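Long-range contacts in prolyl oligopeptidase (Novosphingobium capsulatum, PDB 1YR2), which probably hydrolyses oligopeptides after proline, and to a lesser extent after alanine, as a serine endopeptidase of the S9A family: residues T490-Y495 / H567-E572; A554-I559 / N586-L591. All coordinates share one frame; numbering follows the deposited sequence.

Contact 1 of 2, residues T490-Y495 / H567-E572; sequences TLLYGY and HGLAIE
Thr490, Leu491, Leu492 and Tyr493 lie beside Leu569, Ala570, Ile571 and Glu572 in four successive parallel bridges of the mixed central sheet of an alpha/beta-hydrolase domain. The ladder alternates between the strands: Thr490 N binds Gly568 O at 3.0 Å, Ala570 N binds Thr490 O at 2.8 Å, Leu492 N binds Ala570 O, and Glu572 N closes the series on Leu492 O. The axes of the two short strand segments are turned 32° against each other, in keeping with the twist of the sheet, and at the last bond the donor is tilted 27° from the carbonyl plane. Leu492 O is also approached by Ile571 CA, a C-H...O contact of 3.2 Å.

On the face formed by Thr490, Leu492, Leu569 and Ile571, the CD1 methyl of Leu569 leans back across to Leu492 CB at 4.0 Å, and Leu492 CD2 meets Ile571 CG2. With chi1 of Ile571 at 49°, CG2 is left facing Leu492 while CG1 and CD1 lead away from strand 490-493; Ile581, Val584 and Thr585 of helix 576-587 touch this side chain. On the face of Leu491, Ala570, Tyr493 and Glu572, the extended Glu572 chain crosses Leu491, whose CD1 lies 3.8 Å from Glu572 OE1. Leu713 of helix 699-717 packs on Ala570 and Glu572. Strand 519-523 flanks strand 490-493 on its other edge, while Phe510 meets the Tyr493 ring. Near the end of the ladder, Tyr493 CA makes a C-H...O contact of 3.4 Å with Glu572 O, and CD1 of the Tyr493 ring approaches the same oxygen obliquely.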
ATOM      1  N   THR A 490     -15.884   6.519  17.329  1.00 12.66           N
ATOM      2  CA  THR A 490     -14.974   6.795  16.231  1.00 12.53           C
ATOM      3  C   THR A 490     -13.637   6.172  16.540  1.00 13.07           C
ATOM      4  O   THR A 490     -13.142   6.246  17.655  1.00 14.00           O
ATOM      5  CB  THR A 490     -14.820   8.312  16.035  1.00 12.51           C
ATOM      6  OG1 THR A 490     -16.071   8.883  15.658  1.00 12.36           O
ATOM      7  CG2 THR A 490     -13.874   8.653  14.894  1.00 14.23           C
ATOM      8  N   LEU A 491     -13.068   5.548  15.511  1.00 12.88           N
ATOM      9  CA  LEU A 491     -11.726   5.018  15.524  1.00 12.89           C
ATOM     10  C   LEU A 491     -10.873   5.929  14.641  1.00 12.48           C
ATOM     11  O   LEU A 491     -11.099   6.005  13.425  1.00 11.80           O
ATOM     12  CB  LEU A 491     -11.743   3.587  14.976  1.00 13.62           C
ATOM     13  CG  LEU A 491     -10.475   2.734  15.123  1.00 16.79           C
ATOM     14  CD1 LEU A 491     -10.783   1.276  14.716  1.00 21.89           C
ATOM     15  CD2 LEU A 491      -9.382   3.240  14.274  1.00 24.11           C
ATOM     16  N   LEU A 492      -9.893   6.595  15.250  1.00 10.93           N
ATOM     17  CA  LEU A 492      -8.987   7.536  14.573  1.00 10.44           C
ATOM     18  C   LEU A 492      -7.605   6.915  14.500  1.00 10.12           C
ATOM     19  O   LEU A 492      -7.038   6.577  15.517  1.00 10.12           O
ATOM     20  CB  LEU A 492      -8.915   8.843  15.340  1.00 10.75           C
ATOM     21  CG  LEU A 492      -7.823   9.829  14.985  1.00 11.23           C
ATOM     22  CD1 LEU A 492      -7.989  10.314  13.522  1.00  9.35           C
ATOM     23  CD2 LEU A 492      -7.797  10.975  15.967  1.00 13.72           C
ATOM     24  N   TYR A 493      -7.106   6.774  13.287  1.00  8.99           N
ATOM     25  CA  TYR A 493      -5.827   6.149  12.966  1.00  9.39           C
ATOM     26  C   TYR A 493      -4.816   7.160  12.443  1.00 10.39           C
ATOM     27  O   TYR A 493      -5.165   8.159  11.799  1.00  8.72           O
ATOM     28  CB  TYR A 493      -6.079   5.071  11.918  1.00  9.37           C
ATOM     29  CG  TYR A 493      -4.868   4.271  11.532  1.00  9.57           C
ATOM     30  CD1 TYR A 493      -4.474   3.169  12.275  1.00 13.21           C
ATOM     31  CD2 TYR A 493      -4.107   4.614  10.439  1.00 12.51           C
ATOM     32  CE1 TYR A 493      -3.376   2.447  11.926  1.00 13.89           C
ATOM     33  CE2 TYR A 493      -2.981   3.866  10.080  1.00 13.12           C
ATOM     34  CZ  TYR A 493      -2.639   2.790  10.848  1.00 13.91           C
ATOM     35  OH  TYR A 493      -1.549   2.050  10.534  1.00 18.42           O
ATOM     36  N   GLY A 494      -3.563   6.940  12.801  1.00 10.78           N
ATOM     37  CA  GLY A 494      -2.490   7.748  12.238  1.00 12.05           C
ATOM     38  C   GLY A 494      -1.181   6.975  12.278  1.00 11.47           C
ATOM     39  O   GLY A 494      -1.095   5.917  12.879  1.00 13.00           O
ATOM     40  N   TYR A 495      -0.189   7.493  11.573  1.00 11.54           N
ATOM     41  CA  TYR A 495       1.204   6.974  11.632  1.00 12.13           C
ATOM     42  C   TYR A 495       2.156   8.119  11.907  1.00 12.55           C
ATOM     43  O   TYR A 495       2.594   8.313  13.055  1.00 14.59           O
ATOM     44  CB  TYR A 495       1.551   6.260  10.332  1.00 11.67           C
ATOM     45  CG  TYR A 495       2.861   5.496  10.346  1.00 11.55           C
ATOM     46  CD1 TYR A 495       2.969   4.274  10.980  1.00 13.66           C
ATOM     47  CD2 TYR A 495       4.004   5.981   9.702  1.00 13.32           C
ATOM     48  CE1 TYR A 495       4.171   3.529  10.973  1.00 12.95           C
ATOM     49  CE2 TYR A 495       5.199   5.250   9.709  1.00 12.34           C
ATOM     50  CZ  TYR A 495       5.276   4.049  10.355  1.00 14.14           C
ATOM     51  OH  TYR A 495       6.438   3.325  10.344  1.00 19.37           O
ATOM     52  N   HIS A 567     -16.919  11.650  24.647  1.00 14.59           N
ATOM     53  CA  HIS A 567     -16.300  10.484  25.271  1.00 15.83           C
ATOM     54  C   HIS A 567     -16.346   9.238  24.382  1.00 14.99           C
ATOM     55  O   HIS A 567     -16.284   8.133  24.879  1.00 16.06           O
ATOM     56  CB  HIS A 567     -16.925  10.235  26.679  1.00 16.68           C
ATOM     57  CG  HIS A 567     -16.730  11.387  27.610  1.00 19.72           C
ATOM     58  ND1 HIS A 567     -15.472  11.836  27.981  1.00 23.64           N
ATOM     59  CD2 HIS A 567     -17.618  12.250  28.157  1.00 22.02           C
ATOM     60  CE1 HIS A 567     -15.607  12.894  28.767  1.00 25.01           C
ATOM     61  NE2 HIS A 567     -16.894  13.174  28.873  1.00 23.63           N
ATOM     62  N   GLY A 568     -16.397   9.436  23.068  1.00 14.83           N
ATOM     63  CA  GLY A 568     -16.479   8.342  22.110  1.00 14.40           C
ATOM     64  C   GLY A 568     -15.320   8.236  21.136  1.00 13.02           C
ATOM     65  O   GLY A 568     -15.487   7.617  20.096  1.00 11.84           O
ATOM     66  N   LEU A 569     -14.178   8.823  21.443  1.00 12.69           N
ATOM     67  CA  LEU A 569     -13.009   8.729  20.562  1.00 12.72           C
ATOM     68  C   LEU A 569     -12.016   7.635  20.969  1.00 12.98           C
ATOM     69  O   LEU A 569     -11.516   7.603  22.108  1.00 14.41           O
ATOM     70  CB  LEU A 569     -12.290  10.092  20.511  1.00 13.26           C
ATOM     71  CG  LEU A 569     -11.140  10.233  19.539  1.00 11.71           C
ATOM     72  CD1 LEU A 569     -11.523   9.904  18.114  1.00 11.20           C
ATOM     73  CD2 LEU A 569     -10.603  11.632  19.642  1.00 13.05           C
ATOM     74  N   ALA A 570     -11.743   6.718  20.057  1.00 12.24           N
ATOM     75  CA  ALA A 570     -10.688   5.718  20.219  1.00 11.75           C
ATOM     76  C   ALA A 570      -9.582   5.980  19.205  1.00 12.26           C
ATOM     77  O   ALA A 570      -9.845   6.430  18.089  1.00 12.63           O
ATOM     78  CB  ALA A 570     -11.226   4.321  19.996  1.00 11.65           C
ATOM     79  N   ILE A 571      -8.335   5.641  19.564  1.00 12.22           N
ATOM     80  CA  ILE A 571      -7.214   5.863  18.652  1.00 11.67           C
ATOM     81  C   ILE A 571      -6.401   4.599  18.505  1.00 13.50           C
ATOM     82  O   ILE A 571      -6.287   3.820  19.440  1.00 11.48           O
ATOM     83  CB  ILE A 571      -6.312   7.017  19.134  1.00 12.26           C
ATOM     84  CG1 ILE A 571      -5.942   6.869  20.631  1.00 12.04           C
ATOM     85  CG2 ILE A 571      -7.011   8.311  18.895  1.00 13.71           C
ATOM     86  CD1 ILE A 571      -4.864   7.864  21.124  1.00 14.24           C
ATOM     87  N   GLU A 572      -5.859   4.374  17.310  1.00 13.24           N
ATOM     88  CA  GLU A 572      -5.057   3.175  17.046  1.00 15.14           C
ATOM     89  C   GLU A 572      -3.879   3.625  16.195  1.00 14.10           C
ATOM     90  O   GLU A 572      -3.999   4.560  15.391  1.00 13.07           O
ATOM     91  CB  GLU A 572      -5.909   2.149  16.276  1.00 17.11           C
ATOM     92  CG  GLU A 572      -5.266   0.774  16.172  1.00 27.51           C
ATOM     93  CD  GLU A 572      -6.140  -0.342  15.531  1.00 31.74           C
ATOM     94  OE1 GLU A 572      -7.391  -0.248  15.492  1.00 35.18           O
ATOM     95  OE2 GLU A 572      -5.540  -1.330  15.035  1.00 40.53           O
TER

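Contact 2 of 2, residues A554-I559 / N586-L591; sequences AGEWLI and NQRPDL
Leu591 packs closely against the helical segment 554-559 through both branches of its side chain. CG stands anti to the backbone N (chi1 -166°), and both methyls lie against Glu556 CG, CD2 at 4.0 Å, while CD1 also meets Ile559 CD1 at 3.8 Å. The Ile559 and Leu591 side chains run alongside each other, pointing opposite ways. Gly555 adds its bare backbone to this surface, its C atom approaching Leu591 CD1 with no side chain intervening. Ile552, earlier in helix 544-560, also touches Leu591.

The contact joins helix 544-560 to the turn that follows helix 576-587, on one face of the alpha/beta-hydrolase sheet, with Arg588 the first residue to leave helical geometry. Within that turn Leu591 N bonds back to Arg588 O.

Toward the more exposed side, apolar packing gives way to a salt-bridge network. Arg588 NH1 donates almost straight to Glu556 OE2 at 2.9 Å, in the guanidinium plane but from above the carboxylate, the two planes being 63° apart. Asp590 takes the guanidinium side-on: NE binds OD1 on its syn lone pair at 3.0 Å, and NH2 binds OD2 at 3.0 Å. Bends at chi2 and chi3 fold the Arg588 chain back over its own turn, and Leu591 CD2 lies 4.2 Å above the guanidinium plane, displaced from the centre of the group.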
ATOM      1  N   ALA A 554      -6.678  16.635  15.305  1.00 10.79           N
ATOM      2  CA  ALA A 554      -7.632  15.821  14.568  1.00 11.66           C
ATOM      3  C   ALA A 554      -8.742  15.351  15.507  1.00 10.81           C
ATOM      4  O   ALA A 554      -9.929  15.436  15.158  1.00 11.93           O
ATOM      5  CB  ALA A 554      -6.948  14.561  13.951  1.00 12.09           C
ATOM      6  N   GLY A 555      -8.344  14.811  16.668  1.00 11.28           N
ATOM      7  CA  GLY A 555      -9.272  14.358  17.692  1.00 11.10           C
ATOM      8  C   GLY A 555     -10.215  15.465  18.171  1.00 11.79           C
ATOM      9  O   GLY A 555     -11.438  15.312  18.221  1.00 12.18           O
ATOM     10  N   GLU A 556      -9.651  16.639  18.406  1.00 12.20           N
ATOM     11  CA  GLU A 556     -10.446  17.796  18.794  1.00 13.26           C
ATOM     12  C   GLU A 556     -11.476  18.194  17.735  1.00 13.54           C
ATOM     13  O   GLU A 556     -12.594  18.564  18.067  1.00 14.07           O
ATOM     14  CB  GLU A 556      -9.529  18.974  19.161  1.00 14.14           C
ATOM     15  CG  GLU A 556      -8.771  18.702  20.441  1.00 16.64           C
ATOM     16  CD  GLU A 556      -7.808  19.794  20.838  1.00 25.05           C
ATOM     17  OE1 GLU A 556      -7.112  20.369  19.955  1.00 32.16           O
ATOM     18  OE2 GLU A 556      -7.755  20.075  22.050  1.00 28.50           O
ATOM     19  N   TRP A 557     -11.066  18.130  16.477  1.00 12.89           N
ATOM     20  CA  TRP A 557     -11.860  18.561  15.341  1.00 12.46           C
ATOM     21  C   TRP A 557     -13.068  17.651  15.222  1.00 13.07           C
ATOM     22  O   TRP A 557     -14.178  18.109  14.984  1.00 13.11           O
ATOM     23  CB  TRP A 557     -11.050  18.521  14.031  1.00 10.72           C
ATOM     24  CG  TRP A 557     -11.743  19.160  12.911  1.00 11.07           C
ATOM     25  CD1 TRP A 557     -11.632  20.461  12.513  1.00 11.38           C
ATOM     26  CD2 TRP A 557     -12.724  18.562  12.068  1.00 13.39           C
ATOM     27  NE1 TRP A 557     -12.457  20.684  11.443  1.00 10.96           N
ATOM     28  CE2 TRP A 557     -13.141  19.540  11.150  1.00 12.98           C
ATOM     29  CE3 TRP A 557     -13.288  17.269  11.984  1.00 13.51           C
ATOM     30  CZ2 TRP A 557     -14.116  19.289  10.171  1.00 15.65           C
ATOM     31  CZ3 TRP A 557     -14.246  17.015  11.007  1.00 15.36           C
ATOM     32  CH2 TRP A 557     -14.680  18.033  10.138  1.00 15.26           C
ATOM     33  N   LEU A 558     -12.847  16.363  15.383  1.00 12.96           N
ATOM     34  CA  LEU A 558     -13.912  15.388  15.196  1.00 13.50           C
ATOM     35  C   LEU A 558     -15.009  15.575  16.256  1.00 12.79           C
ATOM     36  O   LEU A 558     -16.176  15.396  15.983  1.00 12.74           O
ATOM     37  CB  LEU A 558     -13.338  13.995  15.282  1.00 12.90           C
ATOM     38  CG  LEU A 558     -12.390  13.469  14.187  1.00 14.06           C
ATOM     39  CD1 LEU A 558     -11.603  12.173  14.613  1.00 16.95           C
ATOM     40  CD2 LEU A 558     -13.167  13.252  12.919  1.00 12.57           C
ATOM     41  N   ILE A 559     -14.596  15.907  17.467  1.00 13.22           N
ATOM     42  CA  ILE A 559     -15.523  16.184  18.572  1.00 13.61           C
ATOM     43  C   ILE A 559     -16.227  17.497  18.382  1.00 14.10           C
ATOM     44  O   ILE A 559     -17.456  17.570  18.559  1.00 14.04           O
ATOM     45  CB  ILE A 559     -14.818  16.088  19.949  1.00 13.94           C
ATOM     46  CG1 ILE A 559     -14.316  14.657  20.136  1.00 14.08           C
ATOM     47  CG2 ILE A 559     -15.805  16.522  21.068  1.00 14.44           C
ATOM     48  CD1 ILE A 559     -13.415  14.401  21.308  1.00 17.02           C
ATOM     49  N   ASN A 586      -0.284  10.219  26.837  1.00 11.61           N
ATOM     50  CA  ASN A 586       0.320  10.940  27.966  1.00 11.44           C
ATOM     51  C   ASN A 586      -0.065  12.398  27.974  1.00 12.86           C
ATOM     52  O   ASN A 586      -0.291  12.951  29.043  1.00 13.72           O
ATOM     53  CB  ASN A 586       1.850  10.828  27.947  1.00 11.49           C
ATOM     54  CG  ASN A 586       2.339   9.475  28.341  1.00 11.65           C
ATOM     55  OD1 ASN A 586       1.653   8.766  29.076  1.00 11.05           O
ATOM     56  ND2 ASN A 586       3.512   9.089  27.865  1.00 10.10           N
ATOM     57  N   GLN A 587      -0.094  13.040  26.798  1.00 12.65           N
ATOM     58  CA  GLN A 587      -0.269  14.498  26.713  1.00 12.48           C
ATOM     59  C   GLN A 587      -1.739  14.911  26.906  1.00 12.48           C
ATOM     60  O   GLN A 587      -2.037  15.918  27.581  1.00 12.22           O
ATOM     61  CB  GLN A 587       0.317  15.044  25.393  1.00 12.84           C
ATOM     62  CG  GLN A 587       1.807  14.825  25.267  1.00 13.99           C
ATOM     63  CD  GLN A 587       2.429  15.332  23.946  1.00 16.03           C
ATOM     64  OE1 GLN A 587       1.744  15.911  23.115  1.00 17.67           O
ATOM     65  NE2 GLN A 587       3.746  15.132  23.786  1.00 15.41           N
ATOM     66  N   ARG A 588      -2.660  14.111  26.361  1.00 11.92           N
ATOM     67  CA  ARG A 588      -4.094  14.431  26.396  1.00 13.43           C
ATOM     68  C   ARG A 588      -4.944  13.212  26.705  1.00 13.30           C
ATOM     69  O   ARG A 588      -5.809  12.834  25.931  1.00 14.08           O
ATOM     70  CB  ARG A 588      -4.535  15.069  25.085  1.00 12.89           C
ATOM     71  CG  ARG A 588      -3.985  16.452  24.880  1.00 15.31           C
ATOM     72  CD  ARG A 588      -4.430  17.484  25.884  1.00 16.13           C
ATOM     73  NE  ARG A 588      -5.883  17.508  25.977  1.00 16.90           N
ATOM     74  CZ  ARG A 588      -6.657  18.170  25.106  1.00 19.88           C
ATOM     75  NH1 ARG A 588      -6.119  18.881  24.139  1.00 20.35           N
ATOM     76  NH2 ARG A 588      -7.970  18.148  25.227  1.00 21.12           N
ATOM     77  N   PRO A 589      -4.731  12.616  27.870  1.00 15.21           N
ATOM     78  CA  PRO A 589      -5.502  11.432  28.285  1.00 15.01           C
ATOM     79  C   PRO A 589      -6.991  11.740  28.359  1.00 16.92           C
ATOM     80  O   PRO A 589      -7.814  10.833  28.142  1.00 17.83           O
ATOM     81  CB  PRO A 589      -4.938  11.090  29.655  1.00 14.59           C
ATOM     82  CG  PRO A 589      -4.252  12.328  30.116  1.00 14.35           C
ATOM     83  CD  PRO A 589      -3.749  13.023  28.882  1.00 15.06           C
ATOM     84  N   ASP A 590      -7.344  12.999  28.615  1.00 16.61           N
ATOM     85  CA  ASP A 590      -8.758  13.419  28.657  1.00 17.24           C
ATOM     86  C   ASP A 590      -9.479  13.388  27.323  1.00 17.05           C
ATOM     87  O   ASP A 590     -10.704  13.371  27.288  1.00 15.94           O
ATOM     88  CB  ASP A 590      -8.886  14.849  29.205  1.00 17.11           C
ATOM     89  CG  ASP A 590      -8.142  15.852  28.340  1.00 19.96           C
ATOM     90  OD1 ASP A 590      -6.927  15.640  28.055  1.00 19.68           O
ATOM     91  OD2 ASP A 590      -8.676  16.863  27.871  1.00 25.15           O
ATOM     92  N   LEU A 591      -8.738  13.391  26.217  1.00 16.19           N
ATOM     93  CA  LEU A 591      -9.355  13.428  24.891  1.00 15.79           C
ATOM     94  C   LEU A 591      -9.862  12.082  24.360  1.00 14.76           C
ATOM     95  O   LEU A 591     -10.720  12.060  23.464  1.00 14.35           O
ATOM     96  CB  LEU A 591      -8.367  14.050  23.920  1.00 16.44           C
ATOM     97  CG  LEU A 591      -8.741  14.531  22.522  1.00 16.75           C
ATOM     98  CD1 LEU A 591     -10.000  15.429  22.488  1.00 18.64           C
ATOM     99  CD2 LEU A 591      -7.496  15.278  21.980  1.00 15.93           C
TER

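Overall arrangement
Contacts 1 and 2 are neighbouring layers of the same domain, with centres about 9 Å apart. Their segments alternate along the chain, in the order 490-495, 554-559, 567-572 and 586-591, and strand 569-574 runs between helix 544-560 and helix 576-587. Leu569 links the layers: its CD2 lies 3.6 Å from Gly555 CA and 3.8 Å from Leu591 O, and its CD1 is 4.2 Å from Leu558 CD1. Leu492 CD2 adds a contact of 3.9 Å to Gly555 N. Just beyond contact 1, Gly573, Ser575 and Gly577 fit the nucleophile elbow of this family, with Ser575 probably the nucleophile; the Tyr493 side chain touches this turn.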